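Local coordinates for protein thymidylate synthase thyX (Helicobacter pylori, PDB 3N3Y) that probably catalyses the FAD-dependent reductive methylation of dUMP to dTMP, with methylenetetrahydrofolate as methyl donor, working as a homotetramer, at residues A[166-171]-A[176-181]; A[67-72]-A[192-197]. One frame throughout, in Å; residues are numbered along the deposited sequence.

In the fold
Interactions 1 and 2 lie side by side on one face of the antiparallel sheet, their centres 10 Å apart. Strands 64-73 and 163-171 are neighbours in that sheet, with backbone hydrogen bonds between them, and each turns apolar side chains to one of two successive helices, 172-182 and 189-201. Along the chain interaction 1 is nested inside the loop that interaction 2 closes: a short strand-to-helix connection within a link spanning 120 residues. Tyr-168 CB packs on Ile-69 CD1 at 3.7 Å, and the helices meet where Leu-179 CD2 lies 3.7 Å from Ala-195 O. The two contacts thus share one buried layer, whose helix 172-182 also reaches FAD.

Interaction 1 (A[166-171]-A[176-181]); sequences LAYSIN and QNLLTL. With FAD (flavin-adenine dinucleotide), chain F.
Tyr-168 and Leu-178 reach for each other from opposite directions, the tyrosine from the strand and the leucine from the helix, and meet at a single methyl group. Leu-178 CD2 lies 3.5 Å from the phenolic OH of Tyr-168 and 3.8 Å from CE2 of the same ring, so it sits beside the hydroxyl end and approaches the ring plane obliquely. Both CG atoms are anti to their backbone N (chi1 -170° for Tyr-168, -176° for Leu-178), which carries the two side chains out from strand and helix to meet each other. Ile-170, two residues further along the strand and on the same face, adds its CD1 at 4.1 Å from Leu-178 CD2. One leucine methyl therefore serves both strand residues, and the 119 Å² of surface buried between the segments comes largely from these three side chains.

The contact closes a tight strand-to-helix connection: strand 163-171 of the antiparallel sheet runs directly into helix 172-182. Asn-171 takes the N-cap position, its OD1 accepting from Ser-174 N, while its ND2 bonds to the adenine N1A of another FAD. On the helix, Asn-177 takes no part in the apolar contact and reaches the diphosphate of the nearer cofactor; its ND2 donates to FAD O1P at 3.2 Å, with an N-H...O angle of 155°. One turn later Leu-181 lies along the same cofactor, CD1 3.8 Å from the ribityl-side O5' of FAD and CB 4.0 Å from methyl C8M of the flavin. Phe-54 of a neighbouring subunit packs on both Asn-177 and Leu-181, whereas Leu-80 of helix 74-80 and His-83, both of the same chain, also touch Leu-178.

Interaction 2 (A[67-72]-A[192-197]); sequences FEIKGL and QDLAKA
A helix packed on the face of an antiparallel sheet defines this contact: helix 189-201 covers strand 64-73 near a G1 beta bulge, in which Gly-71 and Leu-72 both face Thr-164 of the neighbouring strand. Gly-71 has the positive phi (84°) that favours glycine at such a position. The extra residue of the bulge shifts the alternation of the strand, consistent with Ile-69 and Leu-72, three positions apart, both directing CB to the helix, where they meet one residue, Leu-194.

The leucine divides its two methyls between them. Its CD2 lies 4.0 Å from Leu-72 CD1, and the two side chains cross at about a right angle, so that they meet through these methyl ends and do not run alongside each other. Its other methyl, Leu-194 CD1, faces Ile-69 CD1 at 4.3 Å, a looser approach. The fork of Leu-194 is carried out from the helix with CG anti to the backbone N (chi1 173°), and Leu-72 extends toward it in the same way (chi1 -172°). Apolar contact is all that joins the segments, burying 123 Å² in total, more than half of it on Leu-194. The Leu-72 and Leu-194 CA atoms, the nearest pair, are still 8.2 Å apart, a separation that the side chains bridge.

Beside Leu-194 on the helix, Asp-193 forms a salt bridge with Lys-189, and Met-9, just before strand 10-16, packs on both Leu-72 and Leu-194. Further along the same helix, Leu-198 and Ala-201 take up Phe-67, while Ala-197 rests on Val-11 of strand 10-16 and Ile-69 also packs against Leu-166 of strand 163-171.

Interaction 1 (A[166-171]-A[176-181])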
loop_
_atom_site.group_PDB
_atom_site.type_symbol
_atom_site.label_atom_id
_atom_site.label_comp_id
_atom_site.label_asym_id
_atom_site.label_seq_id
_atom_site.Cartn_x
_atom_site.Cartn_y
_atom_site.Cartn_z
ATOM N N LEU A 166 -20.665 -1.634 -7.588
ATOM C CA LEU A 166 -19.575 -0.867 -7.009
ATOM C C LEU A 166 -18.932 0.140 -7.945
ATOM O O LEU A 166 -18.982 0.008 -9.164
ATOM C CB LEU A 166 -18.482 -1.802 -6.476
ATOM C CG LEU A 166 -17.862 -2.731 -7.518
ATOM C CD1 LEU A 166 -16.437 -3.047 -7.168
ATOM C CD2 LEU A 166 -18.685 -4.010 -7.661
ATOM N N ALA A 167 -18.340 1.161 -7.341
ATOM C CA ALA A 167 -17.360 1.990 -8.010
ATOM C C ALA A 167 -15.984 1.400 -7.693
ATOM O O ALA A 167 -15.657 1.089 -6.537
ATOM C CB ALA A 167 -17.466 3.431 -7.544
ATOM N N TYR A 168 -15.190 1.226 -8.732
ATOM C CA TYR A 168 -13.876 0.636 -8.603
ATOM C C TYR A 168 -12.867 1.560 -9.277
ATOM O O TYR A 168 -12.993 1.850 -10.459
ATOM C CB TYR A 168 -13.877 -0.733 -9.292
ATOM C CG TYR A 168 -12.653 -1.583 -9.057
ATOM C CD1 TYR A 168 -12.350 -2.061 -7.784
ATOM C CD2 TYR A 168 -11.813 -1.940 -10.110
ATOM C CE1 TYR A 168 -11.238 -2.846 -7.563
ATOM C CE2 TYR A 168 -10.704 -2.744 -9.899
ATOM C CZ TYR A 168 -10.421 -3.183 -8.617
ATOM O OH TYR A 168 -9.325 -3.962 -8.381
ATOM N N SER A 169 -11.864 2.023 -8.538
ATOM C CA SER A 169 -10.821 2.857 -9.137
ATOM C C SER A 169 -9.465 2.210 -8.984
ATOM O O SER A 169 -9.132 1.671 -7.928
ATOM C CB SER A 169 -10.806 4.254 -8.519
ATOM O OG SER A 169 -12.040 4.898 -8.764
ATOM N N ILE A 170 -8.670 2.278 -10.040
ATOM C CA ILE A 170 -7.414 1.562 -10.069
ATOM C C ILE A 170 -6.430 2.243 -11.040
ATOM O O ILE A 170 -6.837 2.794 -12.078
ATOM C CB ILE A 170 -7.674 0.073 -10.437
ATOM C CG1 ILE A 170 -6.392 -0.772 -10.378
ATOM C CG2 ILE A 170 -8.363 -0.050 -11.801
ATOM C CD1 ILE A 170 -6.656 -2.241 -10.596
ATOM N N ASN A 171 -5.144 2.226 -10.696
ATOM C CA ASN A 171 -4.134 2.774 -11.599
ATOM C C ASN A 171 -3.670 1.738 -12.631
ATOM O O ASN A 171 -3.956 0.552 -12.485
ATOM C CB ASN A 171 -2.973 3.430 -10.833
ATOM C CG ASN A 171 -2.000 2.430 -10.218
ATOM O OD1 ASN A 171 -1.637 1.420 -10.816
ATOM N ND2 ASN A 171 -1.544 2.743 -9.022
ATOM N N GLN A 176 -2.849 -3.697 -14.717
ATOM C CA GLN A 176 -2.141 -4.732 -15.478
ATOM C C GLN A 176 -2.049 -6.023 -14.684
ATOM O O GLN A 176 -2.282 -7.090 -15.230
ATOM C CB GLN A 176 -0.728 -4.303 -15.883
ATOM C CG GLN A 176 -0.671 -3.257 -16.971
ATOM C CD GLN A 176 0.763 -2.984 -17.420
ATOM O OE1 GLN A 176 1.009 -2.604 -18.567
ATOM N NE2 GLN A 176 1.713 -3.191 -16.519
ATOM N N ASN A 177 -1.654 -5.913 -13.412
ATOM C CA ASN A 177 -1.564 -7.052 -12.505
ATOM C C ASN A 177 -2.921 -7.786 -12.436
ATOM O O ASN A 177 -3.002 -8.973 -12.711
ATOM C CB ASN A 177 -1.083 -6.588 -11.106
ATOM C CG ASN A 177 -0.890 -7.759 -10.103
ATOM O OD1 ASN A 177 -0.166 -8.725 -10.369
ATOM N ND2 ASN A 177 -1.545 -7.658 -8.946
ATOM N N LEU A 178 -3.978 -7.051 -12.098
ATOM C CA LEU A 178 -5.334 -7.586 -12.074
ATOM C C LEU A 178 -5.676 -8.383 -13.345
ATOM O O LEU A 178 -6.094 -9.542 -13.255
ATOM C CB LEU A 178 -6.354 -6.460 -11.869
ATOM C CG LEU A 178 -7.827 -6.875 -11.736
ATOM C CD1 LEU A 178 -7.979 -7.939 -10.666
ATOM C CD2 LEU A 178 -8.722 -5.676 -11.407
ATOM N N LEU A 179 -5.492 -7.762 -14.512
ATOM C CA LEU A 179 -5.841 -8.390 -15.784
ATOM C C LEU A 179 -5.073 -9.677 -16.009
ATOM O O LEU A 179 -5.640 -10.666 -16.469
ATOM C CB LEU A 179 -5.622 -7.448 -16.956
ATOM C CG LEU A 179 -6.503 -6.201 -16.975
ATOM C CD1 LEU A 179 -6.232 -5.392 -18.230
ATOM C CD2 LEU A 179 -7.960 -6.571 -16.897
ATOM N N THR A 180 -3.796 -9.678 -15.657
ATOM C CA THR A 180 -2.981 -10.878 -15.790
ATOM C C THR A 180 -3.462 -12.033 -14.899
ATOM O O THR A 180 -3.659 -13.149 -15.375
ATOM C CB THR A 180 -1.510 -10.573 -15.483
ATOM O OG1 THR A 180 -1.062 -9.547 -16.367
ATOM C CG2 THR A 180 -0.633 -11.813 -15.664
ATOM N N LEU A 181 -3.643 -11.760 -13.608
ATOM C CA LEU A 181 -4.054 -12.793 -12.647
ATOM C C LEU A 181 -5.464 -13.347 -12.925
ATOM O O LEU A 181 -5.713 -14.534 -12.744
ATOM C CB LEU A 181 -3.977 -12.254 -11.205
ATOM C CG LEU A 181 -2.598 -12.066 -10.553
ATOM C CD1 LEU A 181 -2.650 -11.125 -9.364
ATOM C CD2 LEU A 181 -1.991 -13.400 -10.134
HETATM P PA FAD F . -2.565 -6.543 -4.802
HETATM O O1A FAD F . -3.393 -5.472 -5.467
HETATM O O2A FAD F . -3.026 -6.965 -3.430
HETATM O O5B FAD F . -1.039 -6.074 -4.799
HETATM C C5B FAD F . -0.458 -5.495 -5.953
HETATM C C4B FAD F . 1.031 -5.700 -5.794
HETATM O O4B FAD F . 1.459 -4.984 -4.646
HETATM C C3B FAD F . 1.338 -7.159 -5.505
HETATM O O3B FAD F . 1.547 -7.903 -6.688
HETATM C C2B FAD F . 2.556 -7.094 -4.615
HETATM O O2B FAD F . 3.685 -6.940 -5.436
HETATM C C1B FAD F . 2.385 -5.761 -3.916
HETATM N N9A FAD F . 1.874 -5.839 -2.542
HETATM C C8A FAD F . 0.652 -5.391 -2.123
HETATM N N7A FAD F . 0.582 -5.595 -0.790
HETATM C C5A FAD F . 1.735 -6.157 -0.361
HETATM C C6A FAD F . 2.161 -6.576 0.893
HETATM N N6A FAD F . 1.455 -6.280 1.996
HETATM N N1A FAD F . 3.416 -7.129 1.004
HETATM C C2A FAD F . 4.228 -7.267 -0.104
HETATM N N3A FAD F . 3.796 -6.855 -1.338
HETATM C C4A FAD F . 2.562 -6.314 -1.456
HETATM N N1 FAD F . -5.903 -16.052 -1.697
HETATM C C2 FAD F . -6.068 -16.885 -0.598
HETATM O O2 FAD F . -6.027 -16.444 0.549
HETATM N N3 FAD F . -6.294 -18.229 -0.772
HETATM C C4 FAD F . -6.349 -18.749 -2.050
HETATM O O4 FAD F . -6.554 -19.955 -2.193
HETATM C C4X FAD F . -6.181 -17.913 -3.157
HETATM N N5 FAD F . -6.233 -18.434 -4.425
HETATM C C5X FAD F . -6.085 -17.623 -5.527
HETATM C C6 FAD F . -6.161 -18.193 -6.798
HETATM C C7 FAD F . -6.008 -17.395 -7.922
HETATM C C7M FAD F . -6.084 -18.015 -9.293
HETATM C C8 FAD F . -5.790 -16.025 -7.774
HETATM C C8M FAD F . -5.627 -15.174 -9.002
HETATM C C9 FAD F . -5.709 -15.455 -6.500
HETATM C C9A FAD F . -5.864 -16.252 -5.360
HETATM N N10 FAD F . -5.800 -15.718 -4.077
HETATM C C10 FAD F . -5.962 -16.554 -2.981
HETATM C "C1'" FAD F . -5.574 -14.244 -3.847
HETATM C "C2'" FAD F . -4.093 -13.863 -3.867
HETATM O "O2'" FAD F . -3.429 -14.437 -2.768
HETATM C "C3'" FAD F . -3.893 -12.339 -3.850
HETATM O "O3'" FAD F . -4.274 -11.762 -2.617
HETATM C "C4'" FAD F . -4.686 -11.635 -4.952
HETATM O "O4'" FAD F . -4.519 -12.344 -6.163
HETATM C "C5'" FAD F . -4.194 -10.202 -5.133
HETATM O "O5'" FAD F . -2.874 -10.291 -5.638
HETATM P P FAD F . -1.741 -9.158 -5.414
HETATM O O1P FAD F . -0.619 -9.370 -6.403
HETATM O O2P FAD F . -1.251 -9.161 -3.994
HETATM O O3P FAD F . -2.503 -7.798 -5.807
#

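Interaction 2 (A[67-72]-A[192-197])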
loop_
_atom_site.group_PDB
_atom_site.type_symbol
_atom_site.label_atom_id
_atom_site.label_comp_id
_atom_site.label_asym_id
_atom_site.label_seq_id
_atom_site.Cartn_x
_atom_site.Cartn_y
_atom_site.Cartn_z
ATOM N N PHE A 67 -14.030 3.153 -12.713
ATOM C CA PHE A 67 -15.034 2.280 -13.303
ATOM C C PHE A 67 -16.311 2.201 -12.500
ATOM O O PHE A 67 -16.356 2.530 -11.314
ATOM C CB PHE A 67 -14.525 0.852 -13.416
ATOM C CG PHE A 67 -13.326 0.693 -14.296
ATOM C CD1 PHE A 67 -13.474 0.512 -15.662
ATOM C CD2 PHE A 67 -12.048 0.668 -13.751
ATOM C CE1 PHE A 67 -12.380 0.330 -16.467
ATOM C CE2 PHE A 67 -10.941 0.488 -14.557
ATOM C CZ PHE A 67 -11.107 0.321 -15.921
ATOM N N GLU A 68 -17.354 1.728 -13.170
ATOM C CA GLU A 68 -18.571 1.333 -12.497
ATOM C C GLU A 68 -18.815 -0.127 -12.864
ATOM O O GLU A 68 -18.708 -0.496 -14.026
ATOM C CB GLU A 68 -19.728 2.223 -12.937
ATOM C CG GLU A 68 -20.941 2.165 -12.031
ATOM C CD GLU A 68 -22.231 2.567 -12.761
ATOM O OE1 GLU A 68 -22.205 3.562 -13.529
ATOM O OE2 GLU A 68 -23.267 1.883 -12.570
ATOM N N ILE A 69 -19.118 -0.959 -11.871
ATOM C CA ILE A 69 -19.382 -2.375 -12.110
ATOM C C ILE A 69 -20.748 -2.753 -11.558
ATOM O O ILE A 69 -21.016 -2.561 -10.367
ATOM C CB ILE A 69 -18.304 -3.278 -11.467
ATOM C CG1 ILE A 69 -16.907 -2.841 -11.928
ATOM C CG2 ILE A 69 -18.585 -4.766 -11.766
ATOM C CD1 ILE A 69 -15.745 -3.423 -11.114
ATOM N N LYS A 70 -21.615 -3.267 -12.429
ATOM C CA LYS A 70 -22.960 -3.691 -12.021
ATOM C C LYS A 70 -23.165 -5.174 -12.301
ATOM O O LYS A 70 -22.755 -5.683 -13.339
ATOM C CB LYS A 70 -24.056 -2.876 -12.723
ATOM C CG LYS A 70 -23.791 -1.383 -12.788
ATOM C CD LYS A 70 -25.088 -0.558 -12.733
ATOM C CE LYS A 70 -26.024 -0.876 -13.898
ATOM N NZ LYS A 70 -27.282 -0.063 -13.890
ATOM N N GLY A 71 -23.778 -5.868 -11.351
ATOM C CA GLY A 71 -24.152 -7.256 -11.558
ATOM C C GLY A 71 -23.056 -8.273 -11.305
ATOM O O GLY A 71 -23.082 -9.366 -11.846
ATOM N N LEU A 72 -22.083 -7.912 -10.481
ATOM C CA LEU A 72 -21.046 -8.841 -10.079
ATOM C C LEU A 72 -21.573 -9.602 -8.851
ATOM O O LEU A 72 -22.275 -9.025 -8.005
ATOM C CB LEU A 72 -19.766 -8.060 -9.737
ATOM C CG LEU A 72 -18.503 -8.880 -9.482
ATOM C CD1 LEU A 72 -17.963 -9.431 -10.789
ATOM C CD2 LEU A 72 -17.446 -8.074 -8.728
ATOM N N GLN A 192 -12.712 -14.061 -14.989
ATOM C CA GLN A 192 -12.199 -13.940 -16.356
ATOM C C GLN A 192 -13.120 -13.025 -17.160
ATOM O O GLN A 192 -12.659 -12.175 -17.914
ATOM C CB GLN A 192 -12.056 -15.300 -17.037
ATOM C CG GLN A 192 -11.256 -16.323 -16.247
ATOM C CD GLN A 192 -11.074 -17.619 -17.023
ATOM O OE1 GLN A 192 -11.201 -17.635 -18.243
ATOM N NE2 GLN A 192 -10.766 -18.704 -16.323
ATOM N N ASP A 193 -14.422 -13.174 -16.971
ATOM C CA ASP A 193 -15.362 -12.281 -17.626
ATOM C C ASP A 193 -15.223 -10.838 -17.134
ATOM O O ASP A 193 -15.378 -9.896 -17.908
ATOM C CB ASP A 193 -16.802 -12.754 -17.430
ATOM C CG ASP A 193 -17.062 -14.134 -18.037
ATOM O OD1 ASP A 193 -16.192 -14.648 -18.781
ATOM O OD2 ASP A 193 -18.146 -14.704 -17.764
ATOM N N LEU A 194 -14.952 -10.661 -15.843
ATOM C CA LEU A 194 -14.769 -9.316 -15.308
ATOM C C LEU A 194 -13.523 -8.683 -15.912
ATOM O O LEU A 194 -13.536 -7.507 -16.273
ATOM C CB LEU A 194 -14.670 -9.311 -13.782
ATOM C CG LEU A 194 -14.303 -7.949 -13.181
ATOM C CD1 LEU A 194 -15.267 -6.846 -13.616
ATOM C CD2 LEU A 194 -14.269 -8.053 -11.686
ATOM N N ALA A 195 -12.454 -9.469 -16.023
ATOM C CA ALA A 195 -11.230 -8.973 -16.621
ATOM C C ALA A 195 -11.520 -8.502 -18.053
ATOM O O ALA A 195 -11.178 -7.376 -18.434
ATOM C CB ALA A 195 -10.121 -10.041 -16.584
ATOM N N LYS A 196 -12.194 -9.343 -18.827
ATOM C CA LYS A 196 -12.514 -8.992 -20.200
ATOM C C LYS A 196 -13.401 -7.757 -20.239
ATOM O O LYS A 196 -13.173 -6.843 -21.025
ATOM C CB LYS A 196 -13.210 -10.153 -20.907
ATOM C CG LYS A 196 -13.744 -9.779 -22.279
ATOM C CD LYS A 196 -14.742 -10.807 -22.788
ATOM C CE LYS A 196 -15.178 -10.502 -24.221
ATOM N NZ LYS A 196 -14.020 -10.523 -25.165
ATOM N N ALA A 197 -14.421 -7.728 -19.393
ATOM C CA ALA A 197 -15.315 -6.579 -19.362
ATOM C C ALA A 197 -14.596 -5.257 -18.996
ATOM O O ALA A 197 -14.987 -4.181 -19.458
ATOM C CB ALA A 197 -16.488 -6.849 -18.428
#